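Voltage-sensor containing phosphatase (Ciona intestinalis, PDB 3V0D) probably dephosphorylates phosphoinositides through a PTEN-like phosphatase and C2 module that the full-length protein couples to a membrane voltage sensor. Local coordinates at residues D24-Y29 with A36-S41; F147-E152 with Y184-K189; L306-I311 with K318-Y323. The protein carries 1 engineered substitution. All coordinates share one frame; numbering follows the deposited sequence.

Contact 1: D24-Y29 with A36-S41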
loop_
_atom_site.group_PDB
_atom_site.type_symbol
_atom_site.label_atom_id
_atom_site.label_comp_id
_atom_site.label_asym_id
_atom_site.label_seq_id
_atom_site.Cartn_x
_atom_site.Cartn_y
_atom_site.Cartn_z
ATOM N N ASP A 24 -8.111 -23.880 14.471
ATOM C CA ASP A 24 -7.166 -24.058 13.396
ATOM C C ASP A 24 -7.410 -22.901 12.444
ATOM O O ASP A 24 -8.284 -22.980 11.584
ATOM C CB ASP A 24 -7.378 -25.417 12.713
ATOM C CG ASP A 24 -6.263 -25.763 11.749
ATOM O OD1 ASP A 24 -6.157 -26.956 11.390
ATOM O OD2 ASP A 24 -5.495 -24.865 11.347
ATOM N N LEU A 25 -6.637 -21.830 12.615
ATOM C CA LEU A 25 -6.876 -20.574 11.900
ATOM C C LEU A 25 -5.599 -19.965 11.338
ATOM O O LEU A 25 -4.519 -20.112 11.926
ATOM C CB LEU A 25 -7.554 -19.555 12.834
ATOM C CG LEU A 25 -8.970 -19.891 13.324
ATOM C CD1 LEU A 25 -9.394 -18.936 14.434
ATOM C CD2 LEU A 25 -9.992 -19.860 12.180
ATOM N N ASP A 26 -5.744 -19.256 10.217
ATOM C CA ASP A 26 -4.688 -18.415 9.672
ATOM C C ASP A 26 -4.700 -17.105 10.481
ATOM O O ASP A 26 -5.457 -16.177 10.190
ATOM C CB ASP A 26 -4.945 -18.167 8.179
ATOM C CG ASP A 26 -3.813 -17.418 7.482
ATOM O OD1 ASP A 26 -2.878 -16.942 8.155
ATOM O OD2 ASP A 26 -3.840 -17.367 6.224
ATOM N N LEU A 27 -3.878 -17.051 11.521
ATOM C CA LEU A 27 -3.948 -16.011 12.534
ATOM C C LEU A 27 -2.610 -16.034 13.243
ATOM O O LEU A 27 -2.107 -17.109 13.599
ATOM C CB LEU A 27 -5.109 -16.327 13.483
ATOM C CG LEU A 27 -5.408 -15.358 14.632
ATOM C CD1 LEU A 27 -6.874 -15.441 15.030
ATOM C CD2 LEU A 27 -4.494 -15.605 15.870
ATOM N N THR A 28 -2.045 -14.844 13.441
ATOM C CA THR A 28 -0.718 -14.698 14.009
ATOM C C THR A 28 -0.751 -13.654 15.109
ATOM O O THR A 28 -1.209 -12.525 14.868
ATOM C CB THR A 28 0.281 -14.215 12.925
ATOM O OG1 THR A 28 0.277 -15.118 11.807
ATOM C CG2 THR A 28 1.699 -14.031 13.484
ATOM N N TYR A 29 -0.221 -13.976 16.288
ATOM C CA TYR A 29 0.076 -12.967 17.298
ATOM C C TYR A 29 1.385 -12.286 16.929
ATOM O O TYR A 29 2.471 -12.809 17.162
ATOM C CB TYR A 29 0.157 -13.572 18.702
ATOM C CG TYR A 29 -1.185 -13.861 19.305
ATOM C CD1 TYR A 29 -1.850 -15.059 19.047
ATOM C CD2 TYR A 29 -1.810 -12.921 20.111
ATOM C CE1 TYR A 29 -3.086 -15.328 19.609
ATOM C CE2 TYR A 29 -3.054 -13.170 20.692
ATOM C CZ TYR A 29 -3.692 -14.382 20.430
ATOM O OH TYR A 29 -4.918 -14.664 20.982
ATOM N N ALA A 36 -2.503 -10.382 13.396
ATOM C CA ALA A 36 -2.693 -10.275 11.958
ATOM C C ALA A 36 -3.360 -11.556 11.491
ATOM O O ALA A 36 -2.964 -12.649 11.900
ATOM C CB ALA A 36 -1.366 -10.101 11.269
ATOM N N MET A 37 -4.365 -11.459 10.619
ATOM C CA MET A 37 -5.079 -12.663 10.176
ATOM C C MET A 37 -5.656 -12.446 8.782
ATOM O O MET A 37 -5.675 -11.316 8.263
ATOM C CB MET A 37 -6.155 -13.058 11.202
ATOM C CG MET A 37 -7.249 -12.011 11.318
ATOM S SD MET A 37 -8.374 -12.432 12.668
ATOM C CE MET A 37 -9.606 -11.133 12.456
ATOM N N SER A 38 -6.126 -13.532 8.179
ATOM C CA SER A 38 -6.784 -13.475 6.880
ATOM C C SER A 38 -8.281 -13.167 7.032
ATOM O O SER A 38 -8.782 -12.946 8.148
ATOM C CB SER A 38 -6.535 -14.775 6.117
ATOM O OG SER A 38 -6.960 -15.863 6.881
ATOM N N PHE A 39 -8.984 -13.123 5.904
ATOM C CA PHE A 39 -10.363 -12.678 5.912
ATOM C C PHE A 39 -11.294 -13.679 6.630
ATOM O O PHE A 39 -11.211 -14.891 6.380
ATOM C CB PHE A 39 -10.839 -12.524 4.475
ATOM C CG PHE A 39 -12.106 -11.724 4.349
ATOM C CD1 PHE A 39 -12.038 -10.337 4.274
ATOM C CD2 PHE A 39 -13.359 -12.323 4.298
ATOM C CE1 PHE A 39 -13.168 -9.558 4.161
ATOM C CE2 PHE A 39 -14.522 -11.536 4.175
ATOM C CZ PHE A 39 -14.409 -10.150 4.112
ATOM N N PRO A 40 -12.189 -13.200 7.521
ATOM C CA PRO A 40 -13.164 -14.107 8.161
ATOM C C PRO A 40 -14.263 -14.405 7.145
ATOM O O PRO A 40 -15.110 -13.546 6.849
ATOM C CB PRO A 40 -13.689 -13.300 9.363
ATOM C CG PRO A 40 -13.263 -11.928 9.194
ATOM C CD PRO A 40 -12.315 -11.820 8.029
ATOM N N SER A 41 -14.246 -15.628 6.625
ATOM C CA SER A 41 -14.984 -15.967 5.422
ATOM C C SER A 41 -16.362 -16.556 5.699
ATOM O O SER A 41 -16.615 -17.126 6.758
ATOM C CB SER A 41 -14.135 -16.927 4.602
ATOM O OG SER A 41 -12.882 -16.326 4.328
#
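Thr-28 and Ala-36 form the hydrogen-bonded pair of an antiparallel beta hairpin, strands 27-29 and 34-41, at the N-terminal side of the phosphatase domain. Both backbone groups of each residue are used between them: Thr-28 N gives its hydrogen to Ala-36 O at 2.8 Å, and Ala-36 N returns one to Thr-28 O at 2.9 Å. At the next pair, toward the corner at Asp-26, Leu-27 faces Met-37 as a non-hydrogen-bonded pair, with CA atoms 4.2 Å apart. Their side chains run side by side and touch where Leu-27 CD1 meets Met-37 SD, on the sheet face covered by Phe-58 and Phe-59 of helix 52-62. The pairing fades at Asp-26, whose O accepts a weak bond from Ser-38 N at 3.4 Å. Asp-26 N turns instead to Asn-50 OD1. Asp-26 and Thr-28 find their side-chain partners outside the hairpin: Arg-161 NH1 serves both Asp-26 OD1, in a salt bridge, and Thr-28 OG1, which is also bonded to Lys-15 O. Ser-38 OG, set between its own backbone N and carbonyl carbon (chi1 56°), comes to 3.3 Å from Asp-26 CB, touching the methylene of that side chain.

Contact 2: F147-E152 with Y184-K189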
loop_
_atom_site.group_PDB
_atom_site.type_symbol
_atom_site.label_atom_id
_atom_site.label_comp_id
_atom_site.label_asym_id
_atom_site.label_seq_id
_atom_site.Cartn_x
_atom_site.Cartn_y
_atom_site.Cartn_z
ATOM N N PHE A 147 9.250 0.058 17.742
ATOM C CA PHE A 147 10.302 0.380 16.786
ATOM C C PHE A 147 10.277 1.865 16.551
ATOM O O PHE A 147 9.238 2.502 16.719
ATOM C CB PHE A 147 10.079 -0.339 15.449
ATOM C CG PHE A 147 9.980 -1.817 15.621
ATOM C CD1 PHE A 147 8.751 -2.425 15.758
ATOM C CD2 PHE A 147 11.124 -2.598 15.760
ATOM C CE1 PHE A 147 8.664 -3.779 15.970
ATOM C CE2 PHE A 147 11.026 -3.954 15.978
ATOM C CZ PHE A 147 9.805 -4.536 16.093
ATOM N N ASP A 148 11.419 2.377 16.116
ATOM C CA ASP A 148 11.640 3.785 15.811
ATOM C C ASP A 148 11.650 4.066 14.305
ATOM O O ASP A 148 11.543 5.223 13.893
ATOM C CB ASP A 148 13.039 4.236 16.335
ATOM C CG ASP A 148 13.191 4.190 17.847
ATOM O OD1 ASP A 148 14.332 3.937 18.316
ATOM O OD2 ASP A 148 12.212 4.464 18.573
ATOM N N THR A 149 11.856 3.016 13.500
ATOM C CA THR A 149 11.973 3.165 12.040
ATOM C C THR A 149 10.973 2.260 11.343
ATOM O O THR A 149 10.688 1.135 11.791
ATOM C CB THR A 149 13.391 2.851 11.518
ATOM O OG1 THR A 149 13.673 1.441 11.617
ATOM C CG2 THR A 149 14.445 3.674 12.260
ATOM N N ALA A 150 10.435 2.753 10.227
ATOM C CA ALA A 150 9.543 1.950 9.395
ATOM C C ALA A 150 10.211 0.660 8.966
ATOM O O ALA A 150 9.577 -0.393 8.978
ATOM C CB ALA A 150 9.077 2.749 8.190
ATOM N N LYS A 151 11.498 0.720 8.596
ATOM C CA LYS A 151 12.178 -0.479 8.146
ATOM C C LYS A 151 12.124 -1.589 9.196
ATOM O O LYS A 151 11.826 -2.738 8.873
ATOM C CB LYS A 151 13.620 -0.153 7.784
ATOM C CG LYS A 151 14.399 -1.307 7.185
ATOM C CD LYS A 151 15.870 -0.943 7.010
ATOM C CE LYS A 151 16.667 -2.092 6.392
ATOM N NZ LYS A 151 16.854 -3.281 7.293
ATOM N N GLU A 152 12.441 -1.254 10.449
ATOM C CA GLU A 152 12.445 -2.263 11.493
ATOM C C GLU A 152 11.034 -2.776 11.753
ATOM O O GLU A 152 10.849 -3.975 11.973
ATOM C CB GLU A 152 13.056 -1.733 12.775
ATOM C CG GLU A 152 14.539 -1.605 12.690
ATOM C CD GLU A 152 15.063 -0.815 13.851
ATOM O OE1 GLU A 152 14.820 0.411 13.871
ATOM O OE2 GLU A 152 15.701 -1.400 14.754
ATOM N N TYR A 184 5.878 7.308 5.362
ATOM C CA TYR A 184 5.153 8.546 5.561
ATOM C C TYR A 184 4.654 8.666 7.003
ATOM O O TYR A 184 4.739 9.751 7.608
ATOM C CB TYR A 184 3.958 8.629 4.635
ATOM C CG TYR A 184 4.219 8.947 3.170
ATOM C CD1 TYR A 184 3.178 8.795 2.257
ATOM C CD2 TYR A 184 5.441 9.432 2.688
ATOM C CE1 TYR A 184 3.314 9.172 0.929
ATOM C CE2 TYR A 184 5.592 9.808 1.351
ATOM C CZ TYR A 184 4.507 9.708 0.482
ATOM O OH TYR A 184 4.588 10.094 -0.838
ATOM N N PHE A 185 4.114 7.578 7.564
ATOM C CA PHE A 185 3.672 7.622 8.944
ATOM C C PHE A 185 4.838 7.925 9.900
ATOM O O PHE A 185 4.699 8.733 10.814
ATOM C CB PHE A 185 2.936 6.338 9.338
ATOM C CG PHE A 185 2.426 6.422 10.743
ATOM C CD1 PHE A 185 1.430 7.337 11.084
ATOM C CD2 PHE A 185 3.008 5.666 11.760
ATOM C CE1 PHE A 185 1.043 7.505 12.417
ATOM C CE2 PHE A 185 2.593 5.814 13.073
ATOM C CZ PHE A 185 1.611 6.714 13.405
ATOM N N GLU A 186 5.975 7.282 9.682
ATOM C CA GLU A 186 7.156 7.581 10.487
ATOM C C GLU A 186 7.488 9.073 10.432
ATOM O O GLU A 186 7.777 9.696 11.466
ATOM C CB GLU A 186 8.331 6.744 9.998
ATOM C CG GLU A 186 9.633 7.016 10.772
ATOM C CD GLU A 186 10.877 6.353 10.190
ATOM O OE1 GLU A 186 10.773 5.422 9.390
ATOM O OE2 GLU A 186 11.998 6.761 10.579
ATOM N N LYS A 187 7.454 9.647 9.228
ATOM C CA LYS A 187 7.759 11.065 9.054
ATOM C C LYS A 187 6.732 11.948 9.755
ATOM O O LYS A 187 7.086 12.994 10.336
ATOM C CB LYS A 187 7.837 11.417 7.566
ATOM C CG LYS A 187 8.273 12.851 7.278
ATOM C CD LYS A 187 8.650 13.080 5.820
ATOM C CE LYS A 187 9.916 12.321 5.434
ATOM N NZ LYS A 187 11.075 12.648 6.330
ATOM N N ILE A 188 5.460 11.571 9.690
ATOM C CA ILE A 188 4.406 12.310 10.370
ATOM C C ILE A 188 4.635 12.315 11.893
ATOM O O ILE A 188 4.537 13.360 12.549
ATOM C CB ILE A 188 3.043 11.734 9.981
ATOM C CG1 ILE A 188 2.722 12.200 8.569
ATOM C CG2 ILE A 188 1.944 12.147 10.975
ATOM C CD1 ILE A 188 1.576 11.479 7.900
ATOM N N LYS A 189 4.958 11.153 12.455
ATOM C CA LYS A 189 5.251 11.077 13.885
ATOM C C LYS A 189 6.466 11.897 14.253
ATOM O O LYS A 189 6.454 12.611 15.258
ATOM C CB LYS A 189 5.343 9.594 14.288
ATOM C CG LYS A 189 5.467 9.294 15.771
ATOM C CD LYS A 189 5.406 7.793 16.045
ATOM C CE LYS A 189 5.617 7.477 17.514
ATOM N NZ LYS A 189 4.600 8.067 18.395
HETATM O O HOH W 1 12.692 3.348 7.856
#
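Glu-186 OE1 receives Ala-150 N at 2.8 Å and a water at 3.2 Å, so that one carboxylate oxygen of helix 176-191 holds the first turn of helix 150-161, capped by Thr-149, in the phosphatase domain. The Ala-150 bond is nearly straight, 171° at the hydrogen, but it meets OE1 from above the carboxylate plane, 58° out of it. The water accepts from Lys-151 N, extending the grip to the next amide of the turn. Positive polarity at this helix start would suit the negative carboxylate. Glu-186 spans the gap because its chain is extended, CG anti to the backbone N (chi1 179°) and the next torsion also straight; its CG and CD pass along Asp-148 O and Thr-149 CA. The other oxygen, OE2, pairs with Lys-190 NZ, which also donates to Asp-148 O, tying the loop before the helix to the same lysine. At the N-cap, Thr-149 OG1 accepts from Glu-152 N at 3.2 Å. The same hydroxyl donates to Glu-152 OE1 at 2.7 Å, using the anti lone pair of that oxygen. Beside the main bond, Ala-150 CB points toward helix 176-191 and rests 3.4 Å from Glu-186 OE1.

Contact 3: L306-I311 with K318-Y323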
loop_
_atom_site.group_PDB
_atom_site.type_symbol
_atom_site.label_atom_id
_atom_site.label_comp_id
_atom_site.label_asym_id
_atom_site.label_seq_id
_atom_site.Cartn_x
_atom_site.Cartn_y
_atom_site.Cartn_z
ATOM N N LEU A 306 11.269 7.984 -8.415
ATOM C CA LEU A 306 11.168 6.660 -7.835
ATOM C C LEU A 306 12.082 5.695 -8.578
ATOM O O LEU A 306 12.043 5.591 -9.813
ATOM C CB LEU A 306 9.721 6.166 -7.865
ATOM C CG LEU A 306 8.750 7.074 -7.121
ATOM C CD1 LEU A 306 7.369 6.472 -7.188
ATOM C CD2 LEU A 306 9.156 7.213 -5.668
ATOM N N LYS A 307 12.924 5.007 -7.813
ATOM C CA LYS A 307 13.737 3.960 -8.407
ATOM C C LYS A 307 12.943 2.662 -8.563
ATOM O O LYS A 307 11.804 2.552 -8.115
ATOM C CB LYS A 307 15.021 3.743 -7.597
ATOM C CG LYS A 307 15.791 5.010 -7.289
ATOM C CD LYS A 307 17.060 4.662 -6.513
ATOM C CE LYS A 307 17.359 5.612 -5.368
ATOM N NZ LYS A 307 18.380 5.015 -4.464
ATOM N N ARG A 308 13.535 1.683 -9.239
ATOM C CA ARG A 308 12.825 0.448 -9.575
ATOM C C ARG A 308 12.146 -0.172 -8.351
ATOM O O ARG A 308 10.980 -0.555 -8.397
ATOM C CB ARG A 308 13.800 -0.555 -10.211
ATOM C CG ARG A 308 13.181 -1.893 -10.539
ATOM C CD ARG A 308 14.169 -2.823 -11.218
ATOM N NE ARG A 308 15.242 -3.191 -10.300
ATOM C CZ ARG A 308 16.314 -3.897 -10.643
ATOM N NH1 ARG A 308 16.458 -4.350 -11.900
ATOM N NH2 ARG A 308 17.234 -4.174 -9.723
ATOM N N GLU A 309 12.886 -0.260 -7.256
ATOM C CA GLU A 309 12.396 -0.897 -6.033
ATOM C C GLU A 309 11.263 -0.123 -5.370
ATOM O O GLU A 309 10.600 -0.644 -4.484
ATOM C CB GLU A 309 13.570 -0.974 -5.050
ATOM C CG GLU A 309 14.718 -1.891 -5.466
ATOM C CD GLU A 309 15.491 -1.503 -6.749
ATOM O OE1 GLU A 309 15.829 -2.485 -7.485
ATOM O OE2 GLU A 309 15.785 -0.277 -6.998
ATOM N N GLU A 310 11.096 1.126 -5.785
ATOM C CA GLU A 310 10.087 2.031 -5.223
ATOM C C GLU A 310 8.818 2.125 -6.039
ATOM O O GLU A 310 7.934 2.899 -5.699
ATOM C CB GLU A 310 10.666 3.433 -5.090
ATOM C CG GLU A 310 11.717 3.617 -4.016
ATOM C CD GLU A 310 12.274 5.009 -4.085
ATOM O OE1 GLU A 310 11.945 5.827 -3.202
ATOM O OE2 GLU A 310 13.013 5.306 -5.047
ATOM N N ILE A 311 8.713 1.332 -7.106
ATOM C CA ILE A 311 7.544 1.365 -7.993
ATOM C C ILE A 311 6.804 0.028 -7.871
ATOM O O ILE A 311 7.445 -1.022 -7.781
ATOM C CB ILE A 311 7.999 1.615 -9.452
ATOM C CG1 ILE A 311 8.762 2.929 -9.552
ATOM C CG2 ILE A 311 6.792 1.612 -10.419
ATOM C CD1 ILE A 311 9.562 3.116 -10.859
ATOM N N LYS A 318 11.250 -10.849 -10.087
ATOM C CA LYS A 318 10.870 -11.609 -11.283
ATOM C C LYS A 318 10.779 -10.738 -12.536
ATOM O O LYS A 318 10.885 -11.257 -13.649
ATOM C CB LYS A 318 9.570 -12.386 -11.079
ATOM C CG LYS A 318 8.336 -11.512 -10.948
ATOM C CD LYS A 318 7.074 -12.346 -10.914
ATOM C CE LYS A 318 5.838 -11.473 -10.980
ATOM N NZ LYS A 318 4.599 -12.300 -10.932
ATOM N N THR A 319 10.590 -9.432 -12.361
ATOM C CA THR A 319 10.456 -8.516 -13.495
ATOM C C THR A 319 11.743 -7.842 -13.930
ATOM O O THR A 319 11.733 -7.035 -14.851
ATOM C CB THR A 319 9.459 -7.369 -13.161
ATOM O OG1 THR A 319 10.062 -6.451 -12.231
ATOM C CG2 THR A 319 8.145 -7.895 -12.589
ATOM N N TRP A 320 12.867 -8.201 -13.310
ATOM C CA TRP A 320 14.081 -7.412 -13.487
ATOM C C TRP A 320 14.824 -7.609 -14.819
ATOM O O TRP A 320 15.765 -6.880 -15.087
ATOM C CB TRP A 320 15.021 -7.591 -12.285
ATOM C CG TRP A 320 14.476 -6.931 -11.003
ATOM C CD1 TRP A 320 13.273 -6.257 -10.836
ATOM C CD2 TRP A 320 15.112 -6.925 -9.715
ATOM N NE1 TRP A 320 13.157 -5.813 -9.546
ATOM C CE2 TRP A 320 14.254 -6.218 -8.827
ATOM C CE3 TRP A 320 16.318 -7.469 -9.216
ATOM C CZ2 TRP A 320 14.579 -6.026 -7.472
ATOM C CZ3 TRP A 320 16.635 -7.254 -7.890
ATOM C CH2 TRP A 320 15.777 -6.552 -7.028
ATOM N N LYS A 321 14.384 -8.549 -15.653
ATOM C CA LYS A 321 14.896 -8.573 -17.025
ATOM C C LYS A 321 14.286 -7.483 -17.885
ATOM O O LYS A 321 14.876 -7.058 -18.886
ATOM C CB LYS A 321 14.664 -9.923 -17.706
ATOM C CG LYS A 321 15.424 -11.078 -17.090
ATOM C CD LYS A 321 15.539 -12.279 -18.039
ATOM C CE LYS A 321 14.182 -12.897 -18.379
ATOM N NZ LYS A 321 13.437 -13.420 -17.185
ATOM N N ILE A 322 13.091 -7.051 -17.493
ATOM C CA ILE A 322 12.379 -5.976 -18.183
ATOM C C ILE A 322 12.726 -4.626 -17.559
ATOM O O ILE A 322 13.105 -3.690 -18.264
ATOM C CB ILE A 322 10.856 -6.219 -18.212
ATOM C CG1 ILE A 322 10.548 -7.438 -19.099
ATOM C CG2 ILE A 322 10.116 -4.981 -18.729
ATOM C CD1 ILE A 322 9.067 -7.729 -19.272
ATOM N N TYR A 323 12.561 -4.521 -16.235
ATOM C CA TYR A 323 12.892 -3.287 -15.538
ATOM C C TYR A 323 14.303 -3.442 -15.006
ATOM O O TYR A 323 14.517 -4.136 -14.021
ATOM C CB TYR A 323 11.886 -3.005 -14.394
ATOM C CG TYR A 323 10.456 -3.012 -14.867
ATOM C CD1 TYR A 323 9.635 -4.084 -14.577
ATOM C CD2 TYR A 323 9.943 -1.970 -15.647
ATOM C CE1 TYR A 323 8.316 -4.113 -15.033
ATOM C CE2 TYR A 323 8.621 -1.984 -16.105
ATOM C CZ TYR A 323 7.834 -3.068 -15.816
ATOM O OH TYR A 323 6.549 -3.075 -16.286
#
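The loop that links strands 303-307 and 328-335 folds back on its own beginning through a cation-pi stack: Arg-308, in the short 3-10 turn 308-310, lays its guanidinium on the indole of Trp-320. The two planes are 2° from parallel, and Arg-308 CZ sits 3.5 Å from the centroid of the five-membered ring, almost directly above it. NH2 reaches on over the six-membered ring, near Trp-320 CE3. Nearer the backbone along the arginine side chain, CD lies over the same face of the pyrrole part, a CH-pi contact. The arginine gets there with CG anti to the backbone N (chi1 177°) and a bend at chi3 that turns the end of an otherwise extended chain over the ring.

Both strands belong to the five-stranded antiparallel sheet of the PTEN-type C2 domain, where 303-307 is an edge strand, so this stack closes the connection between two neighbouring strands. The edge of the guanidinium is engaged as well as its face. NH1 donates in the guanidinium plane to Tyr-323 O at 2.9 Å, with 168° at the hydrogen, fastening the later part of the loop. This bond fixes the rotation of the group and keeps it flat on the indole. In one of its two conformers, Glu-309 bends at chi2 so that OE1 accepts side-on from both NE, at 3.0 Å in a salt bridge, and NH2; there it adds to the hold on the guanidinium and would partly balance its charge. Trp-320 NE1 is hydrogen-bonded to Pro-314 O, earlier in the same loop, while Tyr-323 CB packs against Arg-308 CD at 3.9 Å.

Overall arrangement
The three contacts follow one another along the chain without overlap, contact 1 closing before contact 2 and contact 2 before contact 3. Contact 1 lies in the mixed sheet of the phosphatase domain and contact 2 among its helices, their centres about 26 Å apart. They are joined indirectly, since helix 150-161, which starts in contact 2, leads to Arg-161 beside contact 1. Contact 3 belongs to the C2 domain, its centre about 24 Å from contact 2 and about 31 Å from contact 1. Helix 176-191 lies near the domain boundary: Tyr-184 bonds to Asn-295 and Arg-180 to Glu-310 O, linking the phosphatase-side helix to the C2 domain.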